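Local coordinates for SGNH-hydrolase family esterase (Altererythrobacter indicus, PDB 7C2A), which hydrolyses ester bonds as an SGNH-family esterase, probably including those of lysophospholipids, at residues E4-L9 against H38-R43; P69-L74 against R107-L112; R60-L65 against L101-R106; A75-G80 against Q95-I100. One frame throughout, in Å; residues are numbered along the deposited sequence. Where two conformers were deposited one is given.

Contact 1: E4-L9 against H38-R43. With ACT (acetate ion), chain G.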
loop_
_atom_site.group_PDB
_atom_site.type_symbol
_atom_site.label_atom_id
_atom_site.label_comp_id
_atom_site.label_asym_id
_atom_site.label_seq_id
_atom_site.Cartn_x
_atom_site.Cartn_y
_atom_site.Cartn_z
ATOM N N GLU A 4 -19.391 -10.657 20.215
ATOM C CA GLU A 4 -18.079 -10.066 20.027
ATOM C C GLU A 4 -17.886 -9.658 18.573
ATOM O O GLU A 4 -18.493 -10.214 17.649
ATOM C CB GLU A 4 -16.983 -11.058 20.417
ATOM C CG GLU A 4 -17.073 -12.357 19.684
ATOM C CD GLU A 4 -17.698 -13.427 20.539
ATOM O OE1 GLU A 4 -17.055 -14.480 20.729
ATOM O OE2 GLU A 4 -18.823 -13.212 21.035
ATOM N N SER A 5 -17.009 -8.683 18.380
ATOM C CA SER A 5 -16.752 -8.141 17.058
ATOM C C SER A 5 -15.994 -9.130 16.173
ATOM O O SER A 5 -15.255 -9.996 16.653
ATOM C CB SER A 5 -15.944 -6.855 17.200
ATOM O OG SER A 5 -16.680 -5.889 17.928
ATOM N N ARG A 6 -16.175 -8.964 14.866
ATOM C CA ARG A 6 -15.446 -9.725 13.859
ATOM C C ARG A 6 -14.052 -9.143 13.667
ATOM O O ARG A 6 -13.892 -7.941 13.440
ATOM C CB ARG A 6 -16.176 -9.668 12.518
ATOM C CG ARG A 6 -17.682 -9.866 12.599
ATOM C CD ARG A 6 -18.055 -11.288 13.039
ATOM N NE ARG A 6 -17.326 -12.318 12.300
ATOM C CZ ARG A 6 -17.655 -12.727 11.075
ATOM N NH1 ARG A 6 -18.689 -12.197 10.433
ATOM N NH2 ARG A 6 -16.925 -13.663 10.477
ATOM N N VAL A 7 -13.042 -9.998 13.690
ATOM C CA VAL A 7 -11.660 -9.545 13.648
ATOM C C VAL A 7 -11.146 -9.558 12.215
ATOM O O VAL A 7 -11.179 -10.593 11.539
ATOM C CB VAL A 7 -10.788 -10.398 14.574
ATOM C CG1 VAL A 7 -9.343 -9.970 14.482
ATOM C CG2 VAL A 7 -11.307 -10.296 16.013
ATOM N N ILE A 8 -10.656 -8.411 11.753
ATOM C CA ILE A 8 -10.098 -8.266 10.413
ATOM C C ILE A 8 -8.680 -7.741 10.551
ATOM O O ILE A 8 -8.446 -6.776 11.279
ATOM C CB ILE A 8 -10.934 -7.305 9.545
ATOM C CG1 ILE A 8 -12.383 -7.794 9.438
ATOM C CG2 ILE A 8 -10.289 -7.128 8.169
ATOM C CD1 ILE A 8 -13.320 -6.825 8.736
ATOM N N LEU A 9 -7.733 -8.383 9.870
ATOM C CA LEU A 9 -6.358 -7.896 9.829
ATOM C C LEU A 9 -6.168 -6.997 8.612
ATOM O O LEU A 9 -6.386 -7.437 7.483
ATOM C CB LEU A 9 -5.407 -9.085 9.735
ATOM C CG LEU A 9 -3.930 -8.709 9.629
ATOM C CD1 LEU A 9 -3.457 -8.018 10.903
ATOM C CD2 LEU A 9 -3.056 -9.927 9.337
ATOM N N HIS A 38 -23.106 -2.190 6.987
ATOM C CA HIS A 38 -23.306 -3.480 6.350
ATOM C C HIS A 38 -23.732 -4.536 7.353
ATOM O O HIS A 38 -23.637 -5.731 7.058
ATOM C CB HIS A 38 -22.026 -3.919 5.633
ATOM C CG HIS A 38 -21.579 -2.966 4.570
ATOM N ND1 HIS A 38 -21.692 -3.249 3.228
ATOM C CD2 HIS A 38 -21.051 -1.722 4.648
ATOM C CE1 HIS A 38 -21.231 -2.232 2.524
ATOM N NE2 HIS A 38 -20.841 -1.289 3.359
ATOM N N GLY A 39 -24.160 -4.118 8.543
ATOM C CA GLY A 39 -24.552 -5.055 9.577
ATOM C C GLY A 39 -23.409 -5.748 10.282
ATOM O O GLY A 39 -23.622 -6.806 10.877
ATOM N N ILE A 40 -22.202 -5.180 10.254
ATOM C CA ILE A 40 -21.001 -5.832 10.771
ATOM C C ILE A 40 -20.387 -4.965 11.854
ATOM O O ILE A 40 -20.099 -3.787 11.626
ATOM C CB ILE A 40 -19.971 -6.072 9.649
ATOM C CG1 ILE A 40 -20.514 -7.074 8.638
ATOM C CG2 ILE A 40 -18.626 -6.534 10.227
ATOM C CD1 ILE A 40 -19.798 -7.044 7.297
ATOM N N ASN A 41 -20.147 -5.562 13.029
ATOM C CA ASN A 41 -19.308 -4.966 14.062
ATOM C C ASN A 41 -17.940 -5.617 13.938
ATOM O O ASN A 41 -17.774 -6.794 14.283
ATOM C CB ASN A 41 -19.881 -5.207 15.456
ATOM C CG ASN A 41 -21.012 -4.261 15.786
ATOM O OD1 ASN A 41 -20.921 -3.057 15.550
ATOM N ND2 ASN A 41 -22.093 -4.806 16.328
ATOM N N ALA A 42 -16.973 -4.864 13.427
ATOM C CA ALA A 42 -15.620 -5.350 13.217
ATOM C C ALA A 42 -14.659 -4.680 14.185
ATOM O O ALA A 42 -14.885 -3.556 14.649
ATOM C CB ALA A 42 -15.166 -5.073 11.783
ATOM N N ARG A 43 -13.595 -5.396 14.506
ATOM C CA ARG A 43 -12.411 -4.832 15.129
ATOM C C ARG A 43 -11.318 -5.023 14.096
ATOM O O ARG A 43 -10.937 -6.160 13.799
ATOM C CB ARG A 43 -12.052 -5.574 16.413
ATOM C CG ARG A 43 -10.766 -5.067 17.034
ATOM C CD ARG A 43 -10.523 -5.607 18.438
ATOM N NE ARG A 43 -10.126 -7.016 18.496
ATOM C CZ ARG A 43 -8.904 -7.472 18.228
ATOM N NH1 ARG A 43 -7.945 -6.642 17.836
ATOM N NH2 ARG A 43 -8.638 -8.767 18.352
HETATM C C ACT G . -21.554 -10.619 10.412
HETATM O O ACT G . -21.499 -11.479 9.488
HETATM O OXT ACT G . -20.628 -10.208 11.164
HETATM C CH3 ACT G . -22.947 -9.961 10.664
HETATM O O HOH W 1 -16.772 -3.467 16.224
#
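Arg6 O is met twice by the 38-43 segment: Arg43 N donates a hydrogen bond to it at 2.8 Å, and the CA-H of Ala42 leans on the same oxygen, with Ala42 CA 3.1 Å from Arg6 O. One step earlier Arg6 N donates a hydrogen bond to Asn41 O at 2.8 Å. One step later Ile8 N donates to Arg43 O at 3.1 Å. Arg6 thus brackets Ala42, and Arg43 brackets Val7, the bonding pattern of a parallel pair. Here it joins strand 6-12 to strand 42-48, an outermost strand of the five-stranded sheet.

Arg6 and Ala42 send their side chains to one face, where Ile8 CD1 closes on Ala42 CB at 4.0 Å and Leu35 of helix 27-35 packs against both Ile8 and Ala42. On the face of Val7 and Arg43 the two side chains run side by side in the same direction. Val7 CG1 lies over one face of the Arg43 guanidinium, while Val7 CG2 approaches Arg43 NH2 to 3.9 Å; that nitrogen is held by a salt bridge to Asp70. In Arg6, CG stands beside the backbone N (chi1 -44°) and the chain bends again at chi2 and chi3; at its end Arg6 NH1 donates to the OXT of an acetate, probably from the crystallisation liquor, at 2.9 Å. NE of Arg6 pairs with Glu73 instead. Each arginine therefore has a carboxylate from the 69-74 loop, so the backbone bonding at this sheet edge is probably supplemented by charge pairing to the loop that leads into the next strand.

Contact 2: P69-L74 against R107-L112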
loop_
_atom_site.group_PDB
_atom_site.type_symbol
_atom_site.label_atom_id
_atom_site.label_comp_id
_atom_site.label_asym_id
_atom_site.label_seq_id
_atom_site.Cartn_x
_atom_site.Cartn_y
_atom_site.Cartn_z
ATOM N N PRO A 69 -4.278 -11.894 19.800
ATOM C CA PRO A 69 -5.071 -12.709 20.731
ATOM C C PRO A 69 -6.217 -13.425 20.049
ATOM O O PRO A 69 -6.582 -14.533 20.461
ATOM C CB PRO A 69 -5.571 -11.692 21.768
ATOM C CG PRO A 69 -4.674 -10.496 21.610
ATOM C CD PRO A 69 -4.287 -10.471 20.158
ATOM N N ASP A 70 -6.792 -12.833 19.003
ATOM C CA ASP A 70 -7.897 -13.431 18.271
ATOM C C ASP A 70 -7.479 -13.610 16.823
ATOM O O ASP A 70 -7.041 -12.651 16.175
ATOM C CB ASP A 70 -9.127 -12.526 18.288
ATOM C CG ASP A 70 -9.624 -12.246 19.680
ATOM O OD1 ASP A 70 -9.785 -13.207 20.470
ATOM O OD2 ASP A 70 -9.858 -11.052 19.975
ATOM N N LYS A 71 -7.640 -14.815 16.313
ATOM C CA LYS A 71 -7.238 -15.105 14.949
ATOM C C LYS A 71 -8.064 -14.271 13.974
ATOM O O LYS A 71 -9.299 -14.220 14.093
ATOM C CB LYS A 71 -7.470 -16.582 14.669
ATOM C CG LYS A 71 -6.943 -17.045 13.342
ATOM C CD LYS A 71 -7.235 -18.518 13.147
ATOM C CE LYS A 71 -6.543 -19.029 11.908
ATOM N NZ LYS A 71 -6.703 -20.507 11.779
ATOM N N PRO A 72 -7.440 -13.614 13.001
ATOM C CA PRO A 72 -8.220 -12.851 12.024
ATOM C C PRO A 72 -9.190 -13.736 11.267
ATOM O O PRO A 72 -8.877 -14.868 10.891
ATOM C CB PRO A 72 -7.148 -12.278 11.093
ATOM C CG PRO A 72 -5.922 -12.188 11.959
ATOM C CD PRO A 72 -5.989 -13.416 12.826
ATOM N N GLU A 73 -10.379 -13.190 11.038
ATOM C CA GLU A 73 -11.398 -13.848 10.244
ATOM C C GLU A 73 -11.344 -13.438 8.774
ATOM O O GLU A 73 -11.980 -14.078 7.933
ATOM C CB GLU A 73 -12.777 -13.580 10.865
ATOM C CG GLU A 73 -12.852 -14.056 12.324
ATOM C CD GLU A 73 -14.106 -13.595 13.049
ATOM O OE1 GLU A 73 -13.992 -12.704 13.921
ATOM O OE2 GLU A 73 -15.189 -14.143 12.755
ATOM N N LEU A 74 -10.554 -12.422 8.458
ATOM C CA LEU A 74 -10.283 -11.969 7.105
ATOM C C LEU A 74 -8.984 -11.194 7.206
ATOM O O LEU A 74 -8.777 -10.464 8.177
ATOM C CB LEU A 74 -11.385 -11.026 6.607
ATOM C CG LEU A 74 -11.121 -10.264 5.306
ATOM C CD1 LEU A 74 -11.040 -11.213 4.127
ATOM C CD2 LEU A 74 -12.211 -9.231 5.060
ATOM N N ARG A 107 -2.963 -20.975 7.372
ATOM C CA ARG A 107 -3.776 -20.792 8.563
ATOM C C ARG A 107 -5.257 -20.710 8.250
ATOM O O ARG A 107 -6.050 -20.433 9.151
ATOM C CB ARG A 107 -3.330 -19.542 9.323
ATOM C CG ARG A 107 -1.852 -19.545 9.655
ATOM C CD ARG A 107 -1.553 -18.498 10.692
ATOM N NE ARG A 107 -0.118 -18.315 10.865
ATOM C CZ ARG A 107 0.451 -17.937 12.002
ATOM N NH1 ARG A 107 -0.285 -17.718 13.077
ATOM N NH2 ARG A 107 1.759 -17.797 12.060
ATOM N N LYS A 108 -5.639 -20.923 6.995
ATOM C CA LYS A 108 -7.039 -20.889 6.578
ATOM C C LYS A 108 -7.703 -19.546 6.881
ATOM O O LYS A 108 -8.869 -19.483 7.273
ATOM C CB LYS A 108 -7.834 -22.066 7.150
ATOM C CG LYS A 108 -7.232 -23.404 6.757
ATOM C CD LYS A 108 -8.201 -24.558 6.931
ATOM C CE LYS A 108 -7.715 -25.780 6.168
ATOM N NZ LYS A 108 -8.850 -26.616 5.689
ATOM N N ILE A 109 -6.961 -18.460 6.697
ATOM C CA ILE A 109 -7.483 -17.107 6.862
ATOM C C ILE A 109 -7.882 -16.581 5.489
ATOM O O ILE A 109 -7.019 -16.477 4.603
ATOM C CB ILE A 109 -6.452 -16.188 7.528
ATOM C CG1 ILE A 109 -6.136 -16.692 8.938
ATOM C CG2 ILE A 109 -6.988 -14.758 7.555
ATOM C CD1 ILE A 109 -4.974 -15.989 9.589
ATOM N N PRO A 110 -9.156 -16.256 5.267
ATOM C CA PRO A 110 -9.567 -15.682 3.982
ATOM C C PRO A 110 -8.816 -14.399 3.665
ATOM O O PRO A 110 -8.465 -13.623 4.554
ATOM C CB PRO A 110 -11.062 -15.406 4.187
ATOM C CG PRO A 110 -11.487 -16.351 5.263
ATOM C CD PRO A 110 -10.298 -16.446 6.181
ATOM N N ILE A 111 -8.618 -14.162 2.370
ATOM C CA ILE A 111 -7.774 -13.078 1.880
ATOM C C ILE A 111 -8.577 -12.157 0.971
ATOM O O ILE A 111 -9.258 -12.619 0.046
ATOM C CB ILE A 111 -6.582 -13.628 1.081
ATOM C CG1 ILE A 111 -5.727 -14.563 1.935
ATOM C CG2 ILE A 111 -5.740 -12.488 0.508
ATOM C CD1 ILE A 111 -4.843 -15.464 1.108
ATOM N N LEU A 112 -8.440 -10.854 1.196
ATOM C CA LEU A 112 -8.805 -9.830 0.226
ATOM C C LEU A 112 -7.531 -9.087 -0.159
ATOM O O LEU A 112 -6.850 -8.520 0.703
ATOM C CB LEU A 112 -9.832 -8.863 0.814
ATOM C CG LEU A 112 -10.222 -7.680 -0.071
ATOM C CD1 LEU A 112 -10.871 -8.159 -1.356
ATOM C CD2 LEU A 112 -11.150 -6.744 0.689
HETATM O O HOH W 2 -9.521 -19.786 10.142
#
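Lys71 NZ donates to Arg107 O at 2.7 Å, lying in the plane of that carbonyl. The lysine chain reaches it fully extended, with CG anti to the backbone N (chi1 -173°). On the way Lys71 CE passes Ile109 CG1 at 3.8 Å. The CG2 branch of Ile109 lies 3.8 Å from Pro72 O, and its CD1 faces Pro72 CD at 4.3 Å. Farther along, Leu74 CD1 touches Pro110 CB and Leu112 CB, both at 4.2 Å, while the Pro110 ring sets its CD 3.4 Å from Glu73 O. An alanine in place of Ile109 would probably open a gap among Lys71 CE, Pro72 and Leu65 of helix 54-66, leaving the lysine chain freer to move.

In the next shell, Arg107 is fixed by salt bridges to Glu103 and Asp66, and a water accepts a weak bond from Lys71 NZ while donating to Lys108 O. The ammonium sits by the carboxyl end of helix 90-106, a placement likely to be favourable with the helix dipole. That end is a Schellman motif, with Lys108 at C-prime, from which the chain turns into strand 111-114 and completes the beta-alpha-beta crossover begun by strand 74-78.

Contact 3: R60-L65 against L101-R106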
loop_
_atom_site.group_PDB
_atom_site.type_symbol
_atom_site.label_atom_id
_atom_site.label_comp_id
_atom_site.label_asym_id
_atom_site.label_seq_id
_atom_site.Cartn_x
_atom_site.Cartn_y
_atom_site.Cartn_z
ATOM N N ARG A 60 7.501 -10.016 8.432
ATOM C CA ARG A 60 6.746 -9.842 9.669
ATOM C C ARG A 60 5.403 -10.553 9.703
ATOM O O ARG A 60 4.760 -10.535 10.755
ATOM C CB ARG A 60 6.575 -8.360 10.049
ATOM C CG ARG A 60 5.685 -7.578 9.114
ATOM C CD ARG A 60 5.423 -6.151 9.628
ATOM N NE ARG A 60 4.773 -5.371 8.575
ATOM C CZ ARG A 60 3.505 -4.962 8.589
ATOM N NH1 ARG A 60 2.737 -5.184 9.644
ATOM N NH2 ARG A 60 3.011 -4.315 7.545
ATOM N N ILE A 61 4.954 -11.187 8.615
ATOM C CA ILE A 61 3.586 -11.710 8.610
ATOM C C ILE A 61 3.369 -12.745 9.715
ATOM O O ILE A 61 2.345 -12.721 10.404
ATOM C CB ILE A 61 3.153 -12.204 7.215
ATOM C CG1 ILE A 61 1.699 -12.703 7.256
ATOM C CG2 ILE A 61 4.071 -13.316 6.691
ATOM C CD1 ILE A 61 0.636 -11.636 7.574
ATOM N N LYS A 62 4.313 -13.672 9.897
ATOM C CA LYS A 62 4.153 -14.677 10.947
ATOM C C LYS A 62 4.084 -14.029 12.325
ATOM O O LYS A 62 3.231 -14.380 13.147
ATOM C CB LYS A 62 5.301 -15.687 10.899
ATOM C CG LYS A 62 5.154 -16.790 9.858
ATOM C CD LYS A 62 6.369 -17.721 9.902
ATOM C CE LYS A 62 6.292 -18.833 8.862
ATOM N NZ LYS A 62 5.265 -19.853 9.193
ATOM N N PHE A 63 4.981 -13.082 12.593
ATOM C CA PHE A 63 4.990 -12.412 13.889
ATOM C C PHE A 63 3.681 -11.678 14.137
ATOM O O PHE A 63 3.123 -11.734 15.238
ATOM C CB PHE A 63 6.156 -11.422 13.938
ATOM C CG PHE A 63 6.227 -10.636 15.217
ATOM C CD1 PHE A 63 6.859 -11.170 16.328
ATOM C CD2 PHE A 63 5.662 -9.378 15.322
ATOM C CE1 PHE A 63 6.936 -10.467 17.509
ATOM C CE2 PHE A 63 5.737 -8.670 16.514
ATOM C CZ PHE A 63 6.370 -9.221 17.608
ATOM N N VAL A 64 3.184 -10.965 13.126
ATOM C CA VAL A 64 1.929 -10.228 13.277
ATOM C C VAL A 64 0.787 -11.184 13.590
ATOM O O VAL A 64 -0.024 -10.932 14.488
ATOM C CB VAL A 64 1.661 -9.369 12.024
ATOM C CG1 VAL A 64 0.242 -8.833 12.032
ATOM C CG2 VAL A 64 2.657 -8.225 11.953
ATOM N N LEU A 65 0.715 -12.302 12.880
ATOM C CA LEU A 65 -0.344 -13.273 13.143
ATOM C C LEU A 65 -0.195 -13.908 14.521
ATOM O O LEU A 65 -1.177 -14.043 15.263
ATOM C CB LEU A 65 -0.339 -14.340 12.055
ATOM C CG LEU A 65 -0.777 -13.821 10.687
ATOM C CD1 LEU A 65 -0.469 -14.842 9.616
ATOM C CD2 LEU A 65 -2.275 -13.469 10.683
ATOM N N LEU A 101 0.718 -14.604 1.181
ATOM C CA LEU A 101 -0.569 -15.252 0.976
ATOM C C LEU A 101 -0.501 -16.726 1.331
ATOM O O LEU A 101 -1.480 -17.287 1.832
ATOM C CB LEU A 101 -1.046 -15.059 -0.460
ATOM C CG LEU A 101 -1.162 -13.607 -0.935
ATOM C CD1 LEU A 101 -1.945 -13.560 -2.232
ATOM C CD2 LEU A 101 -1.800 -12.710 0.116
ATOM N N GLU A 102 0.652 -17.360 1.113
ATOM C CA GLU A 102 0.805 -18.762 1.474
ATOM C C GLU A 102 0.701 -18.959 2.977
ATOM O O GLU A 102 0.122 -19.947 3.440
ATOM C CB GLU A 102 2.136 -19.290 0.945
ATOM C CG GLU A 102 2.029 -19.759 -0.486
ATOM C CD GLU A 102 3.354 -20.095 -1.136
ATOM O OE1 GLU A 102 4.392 -20.102 -0.437
ATOM O OE2 GLU A 102 3.345 -20.354 -2.360
ATOM N N GLU A 103 1.276 -18.048 3.758
ATOM C CA GLU A 103 1.148 -18.138 5.207
ATOM C C GLU A 103 -0.307 -17.970 5.647
ATOM O O GLU A 103 -0.797 -18.719 6.499
ATOM C CB GLU A 103 2.058 -17.103 5.863
ATOM C CG GLU A 103 1.981 -17.084 7.380
ATOM C CD GLU A 103 2.447 -18.376 8.036
ATOM O OE1 GLU A 103 3.130 -19.186 7.375
ATOM O OE2 GLU A 103 2.124 -18.589 9.222
ATOM N N LEU A 104 -1.014 -16.987 5.081
ATOM C CA LEU A 104 -2.426 -16.812 5.413
ATOM C C LEU A 104 -3.233 -18.045 5.026
ATOM O O LEU A 104 -4.093 -18.503 5.790
ATOM C CB LEU A 104 -2.972 -15.565 4.715
ATOM C CG LEU A 104 -2.396 -14.258 5.264
ATOM C CD1 LEU A 104 -2.626 -13.103 4.292
ATOM C CD2 LEU A 104 -2.974 -13.930 6.626
ATOM N N GLN A 105 -2.960 -18.603 3.844
ATOM C CA GLN A 105 -3.678 -19.789 3.387
ATOM C C GLN A 105 -3.391 -20.988 4.282
ATOM O O GLN A 105 -4.293 -21.786 4.570
ATOM C CB GLN A 105 -3.271 -20.093 1.949
ATOM C CG GLN A 105 -4.243 -20.962 1.180
ATOM C CD GLN A 105 -3.884 -21.033 -0.286
ATOM O OE1 GLN A 105 -2.746 -21.341 -0.638
ATOM N NE2 GLN A 105 -4.846 -20.734 -1.151
ATOM N N ARG A 106 -2.140 -21.150 4.710
ATOM C CA ARG A 106 -1.824 -22.237 5.627
ATOM C C ARG A 106 -2.718 -22.179 6.856
ATOM O O ARG A 106 -3.208 -23.212 7.331
ATOM C CB ARG A 106 -0.354 -22.155 6.031
ATOM C CG ARG A 106 0.135 -23.306 6.876
ATOM C CD ARG A 106 1.593 -23.098 7.235
ATOM N NE ARG A 106 1.755 -22.042 8.228
ATOM C CZ ARG A 106 1.544 -22.206 9.530
ATOM N NH1 ARG A 106 1.174 -23.390 9.996
ATOM N NH2 ARG A 106 1.707 -21.189 10.363
#
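Lys62 NZ forms a salt bridge to Glu103 OE1 at 2.9 Å, coming in from above the carboxylate plane, 45° out of it. Arg106 NE reaches the same oxygen from the opposite face, a longer bond of 3.3 Å from NE to Glu103 OE1. Arg106 NH2 takes the other oxygen on its syn side, at 2.9 Å from Glu103 OE2, so the guanidinium grips the carboxylate side-on with two nitrogens. With Arg107 as the second donor to OE2, both oxygens are doubly satisfied. Lys62 and Arg106 each have a second deposited conformer, and this grip belongs to the one described.

Helices 54-66 and 90-106 lie together on one side of the parallel sheet of the alpha/beta fold; here their axes pass 10.2 Å apart at 34°. Beneath the charges the contact is apolar. Glu103 CG, anti to the backbone N (chi1 179°), rests against Leu65 CD1 at 4.0 Å. Leu65 CD1 also meets Leu104 CD2 at 4.0 Å, the two leucines crossing at about a right angle. An alanine in place of Glu103 would probably leave Lys62 and Arg106, with Lys62 NZ only 4.0 Å from Arg106 NH2, as like charges without the carboxylate between them. Toward the sheet, Ile61 CD1 faces Leu104 CD2 at 4.4 Å.

Contact 4: A75-G80 against Q95-I100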
loop_
_atom_site.group_PDB
_atom_site.type_symbol
_atom_site.label_atom_id
_atom_site.label_comp_id
_atom_site.label_asym_id
_atom_site.label_seq_id
_atom_site.Cartn_x
_atom_site.Cartn_y
_atom_site.Cartn_z
ATOM N N ALA A 75 -8.113 -11.366 6.214
ATOM C CA ALA A 75 -6.888 -10.583 6.100
ATOM C C ALA A 75 -6.955 -9.775 4.817
ATOM O O ALA A 75 -7.135 -10.343 3.734
ATOM C CB ALA A 75 -5.649 -11.481 6.067
ATOM N N ILE A 76 -6.797 -8.464 4.941
ATOM C CA ILE A 76 -6.725 -7.565 3.797
ATOM C C ILE A 76 -5.259 -7.239 3.581
ATOM O O ILE A 76 -4.604 -6.701 4.478
ATOM C CB ILE A 76 -7.534 -6.281 4.038
ATOM C CG1 ILE A 76 -8.973 -6.591 4.475
ATOM C CG2 ILE A 76 -7.487 -5.412 2.790
ATOM C CD1 ILE A 76 -9.789 -5.360 4.884
ATOM N N VAL A 77 -4.729 -7.557 2.402
ATOM C CA VAL A 77 -3.299 -7.416 2.131
ATOM C C VAL A 77 -3.114 -6.309 1.105
ATOM O O VAL A 77 -3.651 -6.385 -0.009
ATOM C CB VAL A 77 -2.678 -8.732 1.646
ATOM C CG1 VAL A 77 -1.217 -8.529 1.269
ATOM C CG2 VAL A 77 -2.820 -9.813 2.699
ATOM N N GLU A 78 -2.335 -5.292 1.475
ATOM C CA GLU A 78 -2.167 -4.073 0.686
ATOM C C GLU A 78 -0.680 -3.726 0.677
ATOM O O GLU A 78 -0.211 -2.967 1.516
ATOM C CB GLU A 78 -3.005 -2.963 1.310
ATOM C CG GLU A 78 -2.893 -1.611 0.654
ATOM C CD GLU A 78 -1.839 -0.714 1.289
ATOM O OE1 GLU A 78 -1.080 -0.097 0.506
ATOM O OE2 GLU A 78 -1.768 -0.603 2.531
ATOM N N LEU A 79 0.065 -4.296 -0.269
ATOM C CA LEU A 79 1.505 -4.091 -0.314
ATOM C C LEU A 79 1.964 -4.101 -1.763
ATOM O O LEU A 79 1.343 -4.724 -2.630
ATOM C CB LEU A 79 2.274 -5.172 0.449
ATOM C CG LEU A 79 2.146 -5.122 1.966
ATOM C CD1 LEU A 79 2.791 -6.363 2.561
ATOM C CD2 LEU A 79 2.803 -3.880 2.511
ATOM N N GLY A 80 3.095 -3.441 -1.998
ATOM C CA GLY A 80 3.717 -3.393 -3.310
ATOM C C GLY A 80 3.987 -1.983 -3.777
ATOM O O GLY A 80 4.872 -1.750 -4.608
ATOM N N GLN A 95 6.767 -12.686 -5.837
ATOM C CA GLN A 95 7.251 -13.789 -5.013
ATOM C C GLN A 95 7.068 -13.494 -3.532
ATOM O O GLN A 95 6.651 -14.365 -2.764
ATOM C CB GLN A 95 8.728 -14.023 -5.307
ATOM C CG GLN A 95 9.039 -14.467 -6.723
ATOM C CD GLN A 95 10.458 -14.104 -7.152
ATOM O OE1 GLN A 95 11.343 -13.896 -6.317
ATOM N NE2 GLN A 95 10.675 -14.019 -8.462
ATOM N N ASN A 96 7.383 -12.267 -3.113
ATOM C CA ASN A 96 7.229 -11.916 -1.706
ATOM C C ASN A 96 5.765 -11.943 -1.293
ATOM O O ASN A 96 5.417 -12.491 -0.235
ATOM C CB ASN A 96 7.831 -10.535 -1.449
ATOM C CG ASN A 96 9.330 -10.497 -1.624
ATOM O OD1 ASN A 96 10.006 -11.529 -1.541
ATOM N ND2 ASN A 96 9.863 -9.308 -1.845
ATOM N N LEU A 97 4.891 -11.372 -2.124
ATOM C CA LEU A 97 3.463 -11.425 -1.832
ATOM C C LEU A 97 2.963 -12.859 -1.798
ATOM O O LEU A 97 2.104 -13.202 -0.976
ATOM C CB LEU A 97 2.685 -10.612 -2.863
ATOM C CG LEU A 97 2.658 -9.106 -2.608
ATOM C CD1 LEU A 97 2.326 -8.331 -3.870
ATOM C CD2 LEU A 97 1.677 -8.758 -1.500
ATOM N N SER A 98 3.501 -13.722 -2.673
ATOM C CA SER A 98 3.117 -15.131 -2.648
ATOM C C SER A 98 3.412 -15.753 -1.289
ATOM O O SER A 98 2.611 -16.534 -0.771
ATOM C CB SER A 98 3.859 -15.899 -3.745
ATOM O OG SER A 98 3.444 -15.519 -5.036
ATOM N N GLY A 99 4.564 -15.424 -0.704
ATOM C CA GLY A 99 4.892 -15.956 0.608
ATOM C C GLY A 99 3.941 -15.474 1.688
ATOM O O GLY A 99 3.593 -16.230 2.596
ATOM N N ILE A 100 3.504 -14.213 1.605
ATOM C CA ILE A 100 2.514 -13.698 2.553
ATOM C C ILE A 100 1.197 -14.453 2.416
ATOM O O ILE A 100 0.600 -14.895 3.409
ATOM C CB ILE A 100 2.307 -12.185 2.356
ATOM C CG1 ILE A 100 3.601 -11.430 2.653
ATOM C CG2 ILE A 100 1.165 -11.684 3.237
ATOM C CD1 ILE A 100 3.598 -10.007 2.150
#
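Strand 74-78 and helix 90-106 belong to the beta-alpha-beta crossover of the SGNH alpha/beta fold that runs on to strand 111-114, with the short helix 81-85 between them, and this contact lays the longer helix on the end of the strand. It is buried and its side-chain pairs are all apolar, made by Val77 and Leu79 on one side and Leu97 and Ile100, one helical turn apart, on the other.

Leu97 inserts its forked tip toward the strand. Its CD2 methyl is shared, lying 4.0 Å from Val77 CG1 and 4.1 Å from Leu79 CB; the Val77 and Leu97 side chains slide past each other in opposite directions. Val77 presents CG1 because that methyl stands anti to its backbone N (chi1 176°), and the same methyl looks across to Ile100 CG2 at 4.4 Å. Leu79 carries the second half of the contact: its chain crosses that of Ile100 at about a right angle, and the two meet methyl to methyl, Leu79 CD1 to Ile100 CD1 at 3.8 Å. Around them, Ile133, Tyr134 and Leu137 of helix 133-140 pack on Leu97, while Leu58 of helix 54-66 packs on Ile100.

Gly80 sits at the N-cap of helix 81-85 and starts a Gly-Gly-Asn-Asp run that matches the GxND block of SGNH hydrolases, whose asparagine usually helps form the oxyanion hole. With phi at 126°, a side chain on Gly80 would jam against Leu79 O. That oxygen accepts a hydrogen bond from Tyr134 OH, and the other methyl of Leu97, CD1, stands 3.9 Å from Leu79 O.

All four contacts belong to one alpha/beta layer system and are built around the parallel sheet ordered 42-48, 6-12, 74-78, 111-114, 144-146. Contact 1 lies at one edge and closes in sequence before the others open. Contacts 2 and 3 interleave along the chain, their centres 9 Å apart, and contact 4 is nested inside both of the loops they close. Contacts 3 and 4 share helix 90-106, also with centres 9 Å apart, whereas contacts 1 and 4 are 22 Å apart yet joined through neighbouring strands 6-12 and 74-78. Loop 69-74 links contacts 1 and 2, so sheet edge, crossover connection and helix layer form one continuous framework.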